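Local coordinates for uncharacterized protein YfeY (Escherichia coli, PDB 2QZB) that is of unknown function but belongs to the DUF1131 family and is probably made as a signal-bearing bacterial lipoprotein, at residues 14-18 / 19-23; 28-32 / 33-37; 50-54 / 55-59; 97-101 / 102-106; 142-145 / 146-149. All blocks are in the same frame, centred on the assembly; numbering follows the deposited sequence.

Contact 1: residues 14-18 / 19-23; sequences TKVSE and QGVGE
S17 OG is gripped twice by Q19, the residue two places on. It gives its hydrogen to Q19 OE1 at 2.6 Å, and it accepts the backbone N-H of Q19 at 3.3 Å, a longer bond with an N-H...O angle well short of straight. The serine hydroxyl sits between its own N and carbonyl carbon (chi1 72°), which places OG within reach of Q19 N and OE1. The Q19 chain bends at chi2 (84°), which brings OE1 back to the serine hydroxyl. S17 OG stands above the amide plane, 65° out of it. The short ring of bonds limits the rotation of both side chains.

Next along the hairpin, S17 and G20 form a hydrogen-bonded antiparallel pair. S17 N reaches G20 O at 2.8 Å and nearly straight, while G20 N returns to S17 O at 3.1 Å. G20 has backbone angles at which a CB would jam against the preceding carbonyl, which calls for glycine. G22 N then donates to K15 O at 3.3 Å, and G22 has a positive phi.

V16 and V21 form the non-hydrogen-bonded pair. Their side chains run alongside one another, with V16 CG1 4.1 Å from V21 CG2. They face V84 of strand 81-84, and V16 also meets I162 and W164. The E18 carboxylate points away from the turn, to S130, H132 and the N-H of Q131.

The whole is a tight two-residue beta hairpin, strands 16-17 and 20-21 joined by a type I turn.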
loop_
_atom_site.group_PDB
_atom_site.type_symbol
_atom_site.label_atom_id
_atom_site.label_comp_id
_atom_site.label_asym_id
_atom_site.label_seq_id
_atom_site.Cartn_x
_atom_site.Cartn_y
_atom_site.Cartn_z
ATOM N N THR A 14 -0.102 8.292 12.948
ATOM C CA THR A 14 -0.362 7.052 12.164
ATOM C C THR A 14 0.735 6.758 11.143
ATOM O O THR A 14 1.007 7.564 10.233
ATOM C CB THR A 14 -1.712 7.136 11.457
ATOM O OG1 THR A 14 -2.722 7.447 12.432
ATOM C CG2 THR A 14 -2.057 5.806 10.732
ATOM N N LYS A 15 1.349 5.585 11.300
ATOM C CA LYS A 15 2.302 5.071 10.324
ATOM C C LYS A 15 2.036 3.600 9.979
ATOM O O LYS A 15 1.491 2.823 10.789
ATOM C CB LYS A 15 3.735 5.172 10.835
ATOM C CG LYS A 15 4.169 6.534 11.361
ATOM C CD LYS A 15 5.671 6.676 11.198
ATOM C CE LYS A 15 6.166 8.038 11.703
ATOM N NZ LYS A 15 7.580 8.270 11.276
ATOM N N VAL A 16 2.477 3.224 8.790
ATOM C CA VAL A 16 2.592 1.824 8.446
ATOM C C VAL A 16 3.808 1.212 9.152
ATOM O O VAL A 16 4.923 1.726 9.061
ATOM C CB VAL A 16 2.730 1.656 6.927
ATOM C CG1 VAL A 16 2.435 0.233 6.506
ATOM C CG2 VAL A 16 1.799 2.662 6.206
ATOM N N SER A 17 3.577 0.104 9.852
ATOM C CA SER A 17 4.636 -0.616 10.566
ATOM C C SER A 17 4.444 -2.099 10.320
ATOM O O SER A 17 3.446 -2.491 9.739
ATOM C CB SER A 17 4.537 -0.331 12.063
ATOM O OG SER A 17 3.394 -0.993 12.660
ATOM N N GLU A 18 5.386 -2.923 10.781
ATOM C CA GLU A 18 5.268 -4.385 10.710
ATOM C C GLU A 18 3.921 -4.919 11.198
ATOM O O GLU A 18 3.442 -5.914 10.659
ATOM C CB GLU A 18 6.381 -5.064 11.532
ATOM C CG GLU A 18 7.789 -4.818 11.011
ATOM C CD GLU A 18 7.923 -5.199 9.556
ATOM O OE1 GLU A 18 7.862 -6.405 9.227
ATOM O OE2 GLU A 18 8.065 -4.291 8.734
ATOM N N GLN A 19 3.344 -4.255 12.201
ATOM C CA GLN A 19 2.066 -4.622 12.839
ATOM C C GLN A 19 0.778 -4.124 12.173
ATOM O O GLN A 19 -0.305 -4.587 12.512
ATOM C CB GLN A 19 2.022 -4.124 14.284
ATOM C CG GLN A 19 3.290 -4.360 15.098
ATOM C CD GLN A 19 4.354 -3.256 14.893
ATOM O OE1 GLN A 19 4.050 -2.050 14.940
ATOM N NE2 GLN A 19 5.605 -3.671 14.692
ATOM N N GLY A 20 0.867 -3.154 11.279
ATOM C CA GLY A 20 -0.336 -2.657 10.615
ATOM C C GLY A 20 -0.235 -1.176 10.341
ATOM O O GLY A 20 0.845 -0.658 10.105
ATOM N N VAL A 21 -1.380 -0.518 10.344
ATOM C CA VAL A 21 -1.486 0.903 10.024
ATOM C C VAL A 21 -2.205 1.482 11.218
ATOM O O VAL A 21 -3.385 1.214 11.429
ATOM C CB VAL A 21 -2.239 1.133 8.719
ATOM C CG1 VAL A 21 -2.354 2.637 8.404
ATOM C CG2 VAL A 21 -1.539 0.391 7.572
ATOM N N GLY A 22 -1.473 2.218 12.048
ATOM C CA GLY A 22 -2.041 2.741 13.307
ATOM C C GLY A 22 -2.515 1.579 14.164
ATOM O O GLY A 22 -1.727 0.722 14.537
ATOM N N GLU A 23 -3.809 1.521 14.450
ATOM C CA GLU A 23 -4.347 0.434 15.262
ATOM C C GLU A 23 -5.043 -0.634 14.401
ATOM O O GLU A 23 -5.623 -1.583 14.909
ATOM C CB GLU A 23 -5.276 0.990 16.355
ATOM C CG GLU A 23 -4.767 2.295 17.055
ATOM C CD GLU A 23 -3.443 2.136 17.859
ATOM O OE1 GLU A 23 -3.474 2.316 19.100
ATOM O OE2 GLU A 23 -2.359 1.862 17.267
#

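Contact 2: residues 28-32 / 33-37; sequences TPLQE and QAIAD
A34 CB faces the ring of P29, with P29 CD at 4.1 Å, and also lies near P29 O. One residue on, I35 extends CD1 along the preceding loop. I35 CD1 is 3.4 Å from Q31 O and meets L30 CD1 loosely at 4.4 Å. CG1 of I35 is anti to its carbonyl carbon (chi1 -71°), which directs that branch back to the loop.

The backbone sets these side chains in place. I35 N donates to Q31 O at 3.1 Å, nearly straight, and A36 N donates to E32 O at the same length. Q31 is the N-cap residue of helix 32-38. The E32 and Q33 side chains pass each other at a slant, and their carboxylate and amide planes are 63° apart.

Before the helix, an inverse gamma turn is centred on L30, closed by a weak bond from Q31 N to P29 O. L30 and I35 pack together on F60 and I72 of the sheet, and I35 also meets L45. An alanine in place of I35 would probably open a gap beside L30, L45, F60 and I72 and seat the first helical turn less firmly on the sheet.

The chemistry is divided: L30 and I35 supply hydrocarbon on the buried side, E32 and Q33 keep polar ends at the exposed side, and the join itself depends on backbone bonds.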
loop_
_atom_site.group_PDB
_atom_site.type_symbol
_atom_site.label_atom_id
_atom_site.label_comp_id
_atom_site.label_asym_id
_atom_site.label_seq_id
_atom_site.Cartn_x
_atom_site.Cartn_y
_atom_site.Cartn_z
ATOM N N THR A 28 -7.568 -7.045 13.738
ATOM C CA THR A 28 -8.717 -6.197 13.490
ATOM C C THR A 28 -9.754 -6.880 12.599
ATOM O O THR A 28 -9.463 -7.245 11.478
ATOM C CB THR A 28 -8.307 -4.824 12.926
ATOM O OG1 THR A 28 -7.267 -4.261 13.741
ATOM C CG2 THR A 28 -9.512 -3.889 12.930
ATOM N N PRO A 29 -10.979 -7.076 13.117
ATOM C CA PRO A 29 -12.045 -7.636 12.300
ATOM C C PRO A 29 -12.316 -6.784 11.067
ATOM O O PRO A 29 -12.196 -5.556 11.139
ATOM C CB PRO A 29 -13.283 -7.533 13.209
ATOM C CG PRO A 29 -12.771 -7.411 14.577
ATOM C CD PRO A 29 -11.406 -6.805 14.502
ATOM N N LEU A 30 -12.707 -7.414 9.968
ATOM C CA LEU A 30 -13.049 -6.668 8.797
ATOM C C LEU A 30 -14.508 -6.209 8.883
ATOM O O LEU A 30 -15.385 -6.742 8.220
ATOM C CB LEU A 30 -12.758 -7.447 7.528
ATOM C CG LEU A 30 -12.831 -6.602 6.265
ATOM C CD1 LEU A 30 -11.534 -5.828 6.078
ATOM C CD2 LEU A 30 -13.132 -7.468 5.087
ATOM N N GLN A 31 -14.743 -5.196 9.713
ATOM C CA GLN A 31 -16.103 -4.760 10.010
ATOM C C GLN A 31 -16.130 -3.251 10.164
ATOM O O GLN A 31 -15.184 -2.683 10.665
ATOM C CB GLN A 31 -16.610 -5.448 11.295
ATOM C CG GLN A 31 -16.851 -6.976 11.117
ATOM C CD GLN A 31 -18.037 -7.311 10.243
ATOM O OE1 GLN A 31 -17.982 -8.230 9.415
ATOM N NE2 GLN A 31 -19.116 -6.576 10.408
ATOM N N GLU A 32 -17.229 -2.626 9.755
ATOM C CA GLU A 32 -17.344 -1.185 9.771
ATOM C C GLU A 32 -16.934 -0.538 11.091
ATOM O O GLU A 32 -16.093 0.346 11.098
ATOM C CB GLU A 32 -18.765 -0.726 9.371
ATOM C CG GLU A 32 -18.803 0.783 9.123
ATOM C CD GLU A 32 -20.104 1.292 8.521
ATOM O OE1 GLU A 32 -21.195 0.856 8.951
ATOM O OE2 GLU A 32 -20.003 2.154 7.622
ATOM N N GLN A 33 -17.513 -0.966 12.211
ATOM C CA GLN A 33 -17.278 -0.254 13.484
ATOM C C GLN A 33 -15.884 -0.511 14.069
ATOM O O GLN A 33 -15.280 0.354 14.719
ATOM C CB GLN A 33 -18.405 -0.562 14.494
ATOM C CG GLN A 33 -19.310 0.660 14.853
ATOM C CD GLN A 33 -20.403 0.997 13.833
ATOM O OE1 GLN A 33 -21.390 1.631 14.185
ATOM N NE2 GLN A 33 -20.242 0.568 12.583
ATOM N N ALA A 34 -15.346 -1.693 13.794
ATOM C CA ALA A 34 -13.988 -2.031 14.239
ATOM C C ALA A 34 -12.955 -1.133 13.545
ATOM O O ALA A 34 -12.060 -0.606 14.163
ATOM C CB ALA A 34 -13.708 -3.465 13.954
ATOM N N ILE A 35 -13.098 -0.969 12.247
ATOM C CA ILE A 35 -12.190 -0.116 11.473
ATOM C C ILE A 35 -12.335 1.357 11.899
ATOM O O ILE A 35 -11.347 2.035 12.124
ATOM C CB ILE A 35 -12.452 -0.334 9.984
ATOM C CG1 ILE A 35 -11.936 -1.717 9.609
ATOM C CG2 ILE A 35 -11.864 0.823 9.069
ATOM C CD1 ILE A 35 -12.660 -2.291 8.423
ATOM N N ALA A 36 -13.565 1.818 12.062
ATOM C CA ALA A 36 -13.822 3.234 12.417
ATOM C C ALA A 36 -13.249 3.536 13.787
ATOM O O ALA A 36 -12.632 4.567 13.986
ATOM C CB ALA A 36 -15.316 3.553 12.353
ATOM N N ASP A 37 -13.378 2.590 14.714
ATOM C CA ASP A 37 -12.762 2.735 16.025
ATOM C C ASP A 37 -11.255 2.771 15.951
ATOM O O ASP A 37 -10.629 3.418 16.762
ATOM C CB ASP A 37 -13.180 1.582 16.944
ATOM C CG ASP A 37 -14.611 1.733 17.452
ATOM O OD1 ASP A 37 -15.033 0.858 18.242
ATOM O OD2 ASP A 37 -15.303 2.725 17.058
#

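Contact 3: residues 50-54 / 55-59; sequences KTANG and NVVRF
This is the tip of the beta hairpin of strands 44-52 and 55-64, closed by a type I' turn from A52 to N55. N53 and G54 fill its two central positions, both with positive phi. A52 N donates to N55 O at 2.8 Å, and N55 N returns to A52 O at 2.9 Å. One pair further on, K50 and V57 repeat the pair of hydrogen bonds, with V57 N to K50 O the shortest at 2.6 Å.

N55 also bonds locally. Its OD1 takes V56 N at 2.7 Å, in the carbonyl plane and on a lone pair. This holds the amide close beside the strand.

On one face of the hairpin, V57 CG2 touches two neighbours. A52 CB is 3.9 Å away and K50 CG 3.8 Å. K50 CG takes the position between its backbone N and carbonyl carbon (chi1 59°), and the rest of the chain runs out straight. The same CG meets F59 CD1 at 4.1 Å, oblique to the ring. K50 NZ has a weak hydrogen bond to N73 OD1. On the other face T51 and V56 meet roughly perpendicular, T51 OG1 lying 4.1 Å from V56 CG2.

R58 sends NH2 to L30 O, which ties this strand to the loop before helix 32-38. An Asn-Gly pair in a two-residue type I' turn is a classic hairpin tip.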
loop_
_atom_site.group_PDB
_atom_site.type_symbol
_atom_site.label_atom_id
_atom_site.label_comp_id
_atom_site.label_asym_id
_atom_site.label_seq_id
_atom_site.Cartn_x
_atom_site.Cartn_y
_atom_site.Cartn_z
ATOM N N LYS A 50 -15.585 -8.168 -3.684
ATOM C CA LYS A 50 -14.972 -8.652 -4.895
ATOM C C LYS A 50 -14.732 -10.130 -4.749
ATOM O O LYS A 50 -14.938 -10.732 -3.696
ATOM C CB LYS A 50 -13.637 -7.949 -5.172
ATOM C CG LYS A 50 -12.646 -8.142 -4.023
ATOM C CD LYS A 50 -11.274 -7.616 -4.346
ATOM C CE LYS A 50 -10.347 -7.932 -3.173
ATOM N NZ LYS A 50 -8.997 -7.372 -3.411
ATOM N N THR A 51 -14.230 -10.680 -5.836
ATOM C CA THR A 51 -13.996 -12.088 -5.992
ATOM C C THR A 51 -12.539 -12.378 -5.600
ATOM O O THR A 51 -11.635 -11.622 -5.968
ATOM C CB THR A 51 -14.346 -12.412 -7.460
ATOM O OG1 THR A 51 -15.697 -12.896 -7.516
ATOM C CG2 THR A 51 -13.422 -13.350 -8.068
ATOM N N ALA A 52 -12.341 -13.448 -4.814
ATOM C CA ALA A 52 -11.005 -13.960 -4.410
ATOM C C ALA A 52 -11.065 -15.464 -4.064
ATOM O O ALA A 52 -11.928 -15.884 -3.293
ATOM C CB ALA A 52 -10.495 -13.184 -3.230
ATOM N N ASN A 53 -10.173 -16.268 -4.652
ATOM C CA ASN A 53 -10.004 -17.711 -4.303
ATOM C C ASN A 53 -11.270 -18.566 -4.267
ATOM O O ASN A 53 -11.506 -19.318 -3.305
ATOM C CB ASN A 53 -9.280 -17.855 -2.962
ATOM C CG ASN A 53 -7.876 -17.280 -2.986
ATOM O OD1 ASN A 53 -7.104 -17.504 -3.932
ATOM N ND2 ASN A 53 -7.534 -16.527 -1.940
ATOM N N GLY A 54 -12.085 -18.440 -5.307
ATOM C CA GLY A 54 -13.328 -19.184 -5.406
ATOM C C GLY A 54 -14.384 -18.707 -4.432
ATOM O O GLY A 54 -15.311 -19.436 -4.126
ATOM N N ASN A 55 -14.251 -17.477 -3.953
ATOM C CA ASN A 55 -15.326 -16.848 -3.166
ATOM C C ASN A 55 -15.426 -15.325 -3.326
ATOM O O ASN A 55 -14.727 -14.724 -4.136
ATOM C CB ASN A 55 -15.239 -17.242 -1.686
ATOM C CG ASN A 55 -16.606 -17.555 -1.097
ATOM O OD1 ASN A 55 -17.550 -16.753 -1.222
ATOM N ND2 ASN A 55 -16.731 -18.731 -0.470
ATOM N N VAL A 56 -16.314 -14.713 -2.562
ATOM C CA VAL A 56 -16.481 -13.278 -2.578
ATOM C C VAL A 56 -15.975 -12.739 -1.245
ATOM O O VAL A 56 -16.349 -13.256 -0.187
ATOM C CB VAL A 56 -17.966 -12.890 -2.836
ATOM C CG1 VAL A 56 -18.289 -11.474 -2.331
ATOM C CG2 VAL A 56 -18.287 -13.019 -4.335
ATOM N N VAL A 57 -15.098 -11.736 -1.295
ATOM C CA VAL A 57 -14.615 -11.085 -0.053
ATOM C C VAL A 57 -15.025 -9.612 0.006
ATOM O O VAL A 57 -15.162 -8.943 -1.026
ATOM C CB VAL A 57 -13.075 -11.140 0.132
ATOM C CG1 VAL A 57 -12.580 -12.582 0.373
ATOM C CG2 VAL A 57 -12.342 -10.486 -1.037
ATOM N N ARG A 58 -15.167 -9.117 1.229
ATOM C CA ARG A 58 -15.460 -7.744 1.456
ATOM C C ARG A 58 -14.162 -6.946 1.528
ATOM O O ARG A 58 -13.088 -7.488 1.873
ATOM C CB ARG A 58 -16.261 -7.622 2.730
ATOM C CG ARG A 58 -17.633 -8.345 2.647
ATOM C CD ARG A 58 -18.121 -8.855 4.003
ATOM N NE ARG A 58 -18.203 -7.780 4.989
ATOM C CZ ARG A 58 -17.373 -7.632 6.024
ATOM N NH1 ARG A 58 -16.382 -8.510 6.239
ATOM N NH2 ARG A 58 -17.541 -6.602 6.852
ATOM N N PHE A 59 -14.259 -5.686 1.117
ATOM C CA PHE A 59 -13.198 -4.704 1.348
ATOM C C PHE A 59 -13.788 -3.363 1.806
ATOM O O PHE A 59 -15.001 -3.146 1.643
ATOM C CB PHE A 59 -12.276 -4.546 0.123
ATOM C CG PHE A 59 -12.914 -3.903 -1.068
ATOM C CD1 PHE A 59 -13.511 -4.673 -2.046
ATOM C CD2 PHE A 59 -12.856 -2.534 -1.241
ATOM C CE1 PHE A 59 -14.087 -4.080 -3.153
ATOM C CE2 PHE A 59 -13.444 -1.922 -2.317
ATOM C CZ PHE A 59 -14.046 -2.700 -3.314
#

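Contact 4: residues 97-101 / 102-106; sequences IGTPF and SDLYS
F101 O accepts two N-H groups from the following turn. L104 N reaches it at 2.8 Å from above the carbonyl plane, and Y105 N at 3.0 Å nearly in line with the C=O. P100 O takes D103 N at 3.1 Å, with the donor 64° out of the plane. These three bonds form the short, weakly bonded helix 101-104.

The side-chain hydroxyls have partners beyond the turn. T99 OG1 bonds to K96 O, and Y105 OH bonds to K126 O. S102 OG has a weak bond to K155 O.

The main apolar contact joins F101 and Y105. F101 CG is anti to its backbone N (chi1 -177°), which lets the ring reach Y105. Y105 CB lies over one face of the F101 ring, 4.2 Å from its centroid, as a CH-pi contact. The two rings meet obliquely with planes at 42°, and F101 CE1 is 3.7 Å from Y105 CD2. T99 CG2 packs against L104 CD1 at 3.8 Å. Replacing F101 by alanine would probably leave Y105 CB without the ring face under it and open a gap beside C125 and F137.

The turn lies against strands 123-126 and 133-138. F101 meets F137 edge-to-face and touches C125, L104 rests on F137, and Y105 reaches Y135. Backbone bonds also join F101 to W157 and T99 to V159.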
loop_
_atom_site.group_PDB
_atom_site.type_symbol
_atom_site.label_atom_id
_atom_site.label_comp_id
_atom_site.label_asym_id
_atom_site.label_seq_id
_atom_site.Cartn_x
_atom_site.Cartn_y
_atom_site.Cartn_z
ATOM N N ILE A 97 4.511 8.500 0.431
ATOM C CA ILE A 97 4.040 8.783 -0.921
ATOM C C ILE A 97 4.870 9.944 -1.472
ATOM O O ILE A 97 5.051 10.941 -0.792
ATOM C CB ILE A 97 2.526 9.109 -0.908
ATOM C CG1 ILE A 97 1.743 7.980 -0.235
ATOM C CG2 ILE A 97 1.987 9.377 -2.302
ATOM C CD1 ILE A 97 1.695 6.722 -0.997
ATOM N N GLY A 98 5.392 9.785 -2.687
ATOM C CA GLY A 98 6.319 10.730 -3.211
ATOM C C GLY A 98 7.805 10.450 -3.021
ATOM O O GLY A 98 8.612 11.090 -3.681
ATOM N N THR A 99 8.194 9.501 -2.155
ATOM C CA THR A 99 9.623 9.200 -1.994
ATOM C C THR A 99 10.174 8.797 -3.374
ATOM O O THR A 99 9.553 8.000 -4.054
ATOM C CB THR A 99 9.846 8.088 -0.958
ATOM O OG1 THR A 99 9.425 8.583 0.311
ATOM C CG2 THR A 99 11.369 7.658 -0.846
ATOM N N PRO A 100 11.321 9.369 -3.800
ATOM C CA PRO A 100 11.942 8.961 -5.062
ATOM C C PRO A 100 12.460 7.504 -5.009
ATOM O O PRO A 100 12.992 7.058 -4.001
ATOM C CB PRO A 100 13.097 9.960 -5.238
ATOM C CG PRO A 100 12.668 11.196 -4.358
ATOM C CD PRO A 100 12.050 10.485 -3.161
ATOM N N PHE A 101 12.265 6.763 -6.085
ATOM C CA PHE A 101 12.862 5.419 -6.182
ATOM C C PHE A 101 14.364 5.385 -5.808
ATOM O O PHE A 101 14.801 4.529 -5.023
ATOM C CB PHE A 101 12.668 4.924 -7.627
ATOM C CG PHE A 101 13.168 3.529 -7.872
ATOM C CD1 PHE A 101 12.368 2.423 -7.577
ATOM C CD2 PHE A 101 14.416 3.319 -8.473
ATOM C CE1 PHE A 101 12.813 1.117 -7.814
ATOM C CE2 PHE A 101 14.874 2.027 -8.731
ATOM C CZ PHE A 101 14.085 0.918 -8.393
ATOM N N SER A 102 15.125 6.330 -6.376
ATOM C CA SER A 102 16.591 6.458 -6.231
ATOM C C SER A 102 17.059 6.777 -4.815
ATOM O O SER A 102 18.255 6.583 -4.485
ATOM C CB SER A 102 17.093 7.543 -7.186
ATOM O OG SER A 102 16.441 8.783 -6.918
ATOM N N ASP A 103 16.119 7.220 -3.969
ATOM C CA ASP A 103 16.370 7.358 -2.531
ATOM C C ASP A 103 16.511 5.967 -1.840
ATOM O O ASP A 103 17.145 5.811 -0.781
ATOM C CB ASP A 103 15.213 8.161 -1.881
ATOM C CG ASP A 103 15.435 9.684 -1.930
ATOM O OD1 ASP A 103 16.356 10.147 -2.624
ATOM O OD2 ASP A 103 14.684 10.434 -1.268
ATOM N N LEU A 104 15.898 4.955 -2.432
ATOM C CA LEU A 104 15.777 3.665 -1.745
ATOM C C LEU A 104 16.533 2.544 -2.387
ATOM O O LEU A 104 17.024 1.671 -1.677
ATOM C CB LEU A 104 14.302 3.249 -1.631
ATOM C CG LEU A 104 13.441 4.299 -0.940
ATOM C CD1 LEU A 104 11.983 3.966 -1.156
ATOM C CD2 LEU A 104 13.798 4.427 0.545
ATOM N N TYR A 105 16.602 2.555 -3.717
ATOM C CA TYR A 105 17.161 1.438 -4.493
ATOM C C TYR A 105 18.135 1.940 -5.539
ATOM O O TYR A 105 17.881 2.945 -6.198
ATOM C CB TYR A 105 16.077 0.595 -5.182
ATOM C CG TYR A 105 14.982 0.128 -4.246
ATOM C CD1 TYR A 105 15.209 -0.901 -3.351
ATOM C CD2 TYR A 105 13.744 0.776 -4.221
ATOM C CE1 TYR A 105 14.220 -1.327 -2.461
ATOM C CE2 TYR A 105 12.731 0.379 -3.302
ATOM C CZ TYR A 105 12.979 -0.690 -2.456
ATOM O OH TYR A 105 12.007 -1.105 -1.580
ATOM N N SER A 106 19.255 1.240 -5.673
ATOM C CA SER A 106 20.211 1.531 -6.738
ATOM C C SER A 106 19.845 0.813 -8.020
ATOM O O SER A 106 20.312 1.182 -9.099
ATOM C CB SER A 106 21.624 1.168 -6.314
ATOM O OG SER A 106 21.852 -0.204 -6.388
#

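Contact 5: residues 142-145 / 146-149; sequences RGPE and GLMP
The puckered rings of P144 and P149 each touch the other arm through one ring atom, CB; the two segments hold no aromatic ring. P144 CB is 4.1 Å from L147 CD1. P149 turns its CB to the carbonyl of R142, with P149 CB 3.9 Å from R142 O. Beyond the loop, P149 also touches W141, W157 and V123.

The motif is a surface loop between strand 133-138 and helix 151-154 that folds back on itself. CA 142 to 145 and CA 146 to 149 run in nearly opposite directions, 160° apart. E145 and G146 stand at the bend with backbone angles close to those of a type I turn. No direct hydrogen bond joins the two arms. G143 has a positive phi, and a CB there would clash with the CD of P144.

L147 places CG anti to its carbonyl carbon (chi1 -53°), and CD1 then reaches the proline. The E145 side chain extends away from the other arm.

Outside partners hold the arms. W141 NE1 donates to P144 O, K114 NZ bonds to E145 O, and R142 NH2 forms a salt bridge with E140. M148 points away from the arm 142-145 and touches C112 and V123.

An ordered water lies between the two arms. Its oxygen is 2.7 Å from P144 O and 3.2 Å from L147 O, placed to donate to either carbonyl, though not necessarily to both at once.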
loop_
_atom_site.group_PDB
_atom_site.type_symbol
_atom_site.label_atom_id
_atom_site.label_comp_id
_atom_site.label_asym_id
_atom_site.label_seq_id
_atom_site.Cartn_x
_atom_site.Cartn_y
_atom_site.Cartn_z
ATOM N N ARG A 142 8.410 3.350 -20.097
ATOM C CA ARG A 142 9.352 3.286 -21.194
ATOM C C ARG A 142 9.549 1.802 -21.481
ATOM O O ARG A 142 9.581 1.001 -20.550
ATOM C CB ARG A 142 10.663 3.921 -20.765
ATOM C CG ARG A 142 11.435 4.606 -21.847
ATOM C CD ARG A 142 12.194 5.806 -21.273
ATOM N NE ARG A 142 11.378 7.009 -21.374
ATOM C CZ ARG A 142 11.285 7.969 -20.458
ATOM N NH1 ARG A 142 11.941 7.905 -19.299
ATOM N NH2 ARG A 142 10.491 9.000 -20.707
ATOM N N GLY A 143 9.643 1.441 -22.765
ATOM C CA GLY A 143 9.840 0.046 -23.197
ATOM C C GLY A 143 8.578 -0.806 -23.232
ATOM O O GLY A 143 7.482 -0.297 -22.963
ATOM N N PRO A 144 8.720 -2.115 -23.573
ATOM C CA PRO A 144 7.633 -3.108 -23.583
ATOM C C PRO A 144 6.803 -3.093 -22.314
ATOM O O PRO A 144 7.322 -2.817 -21.233
ATOM C CB PRO A 144 8.372 -4.439 -23.705
ATOM C CG PRO A 144 9.597 -4.096 -24.486
ATOM C CD PRO A 144 9.995 -2.711 -24.017
ATOM N N GLU A 145 5.526 -3.408 -22.458
ATOM C CA GLU A 145 4.544 -3.199 -21.406
ATOM C C GLU A 145 4.430 -4.359 -20.390
ATOM O O GLU A 145 3.882 -4.183 -19.303
ATOM C CB GLU A 145 3.199 -2.888 -22.075
ATOM C CG GLU A 145 2.114 -2.294 -21.194
ATOM C CD GLU A 145 1.143 -1.447 -21.996
ATOM O OE1 GLU A 145 1.609 -0.466 -22.634
ATOM O OE2 GLU A 145 -0.074 -1.763 -21.992
ATOM N N GLY A 146 4.963 -5.530 -20.730
ATOM C CA GLY A 146 4.778 -6.722 -19.897
ATOM C C GLY A 146 5.940 -7.009 -18.962
ATOM O O GLY A 146 5.958 -8.035 -18.280
ATOM N N LEU A 147 6.899 -6.089 -18.936
ATOM C CA LEU A 147 8.102 -6.181 -18.107
ATOM C C LEU A 147 8.216 -4.978 -17.160
ATOM O O LEU A 147 7.589 -3.943 -17.403
ATOM C CB LEU A 147 9.331 -6.160 -19.020
ATOM C CG LEU A 147 9.398 -7.162 -20.165
ATOM C CD1 LEU A 147 10.525 -6.747 -21.113
ATOM C CD2 LEU A 147 9.608 -8.565 -19.619
ATOM N N MET A 148 9.019 -5.107 -16.094
ATOM C CA MET A 148 9.475 -3.939 -15.343
ATOM C C MET A 148 10.306 -3.073 -16.280
ATOM O O MET A 148 11.136 -3.599 -17.000
ATOM C CB MET A 148 10.375 -4.353 -14.166
ATOM C CG MET A 148 9.679 -4.681 -12.878
ATOM S SD MET A 148 10.795 -4.431 -11.491
ATOM C CE MET A 148 12.083 -5.662 -11.790
ATOM N N PRO A 149 10.089 -1.738 -16.284
ATOM C CA PRO A 149 11.041 -0.835 -16.953
ATOM C C PRO A 149 12.461 -0.880 -16.334
ATOM O O PRO A 149 12.640 -1.350 -15.202
ATOM C CB PRO A 149 10.429 0.554 -16.743
ATOM C CG PRO A 149 9.041 0.326 -16.427
ATOM C CD PRO A 149 8.966 -0.994 -15.701
HETATM O O HOH W 1 9.212 -2.192 -19.476
#

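Five local contacts follow one another along the chain, and none nests in or crosses another. Contact 1 closes the small N-terminal hairpin, which lies on strands 81-84 and 158-165. Contact 2 starts helix 32-38 and touches contact 1 through E23 and T28. Contact 3 closes the hairpin at the first edge of the eight-stranded antiparallel sheet, and one of its side chains reaches back to the loop of contact 2. Contact 4 lies on the opposite side of the chain's centre from contacts 2 and 3. Contact 5 is a loop about 7 Å from contact 4 at the nearest atoms. Both border the C112-C125 disulfide: contact 4 touches C125 and contact 5 touches C112.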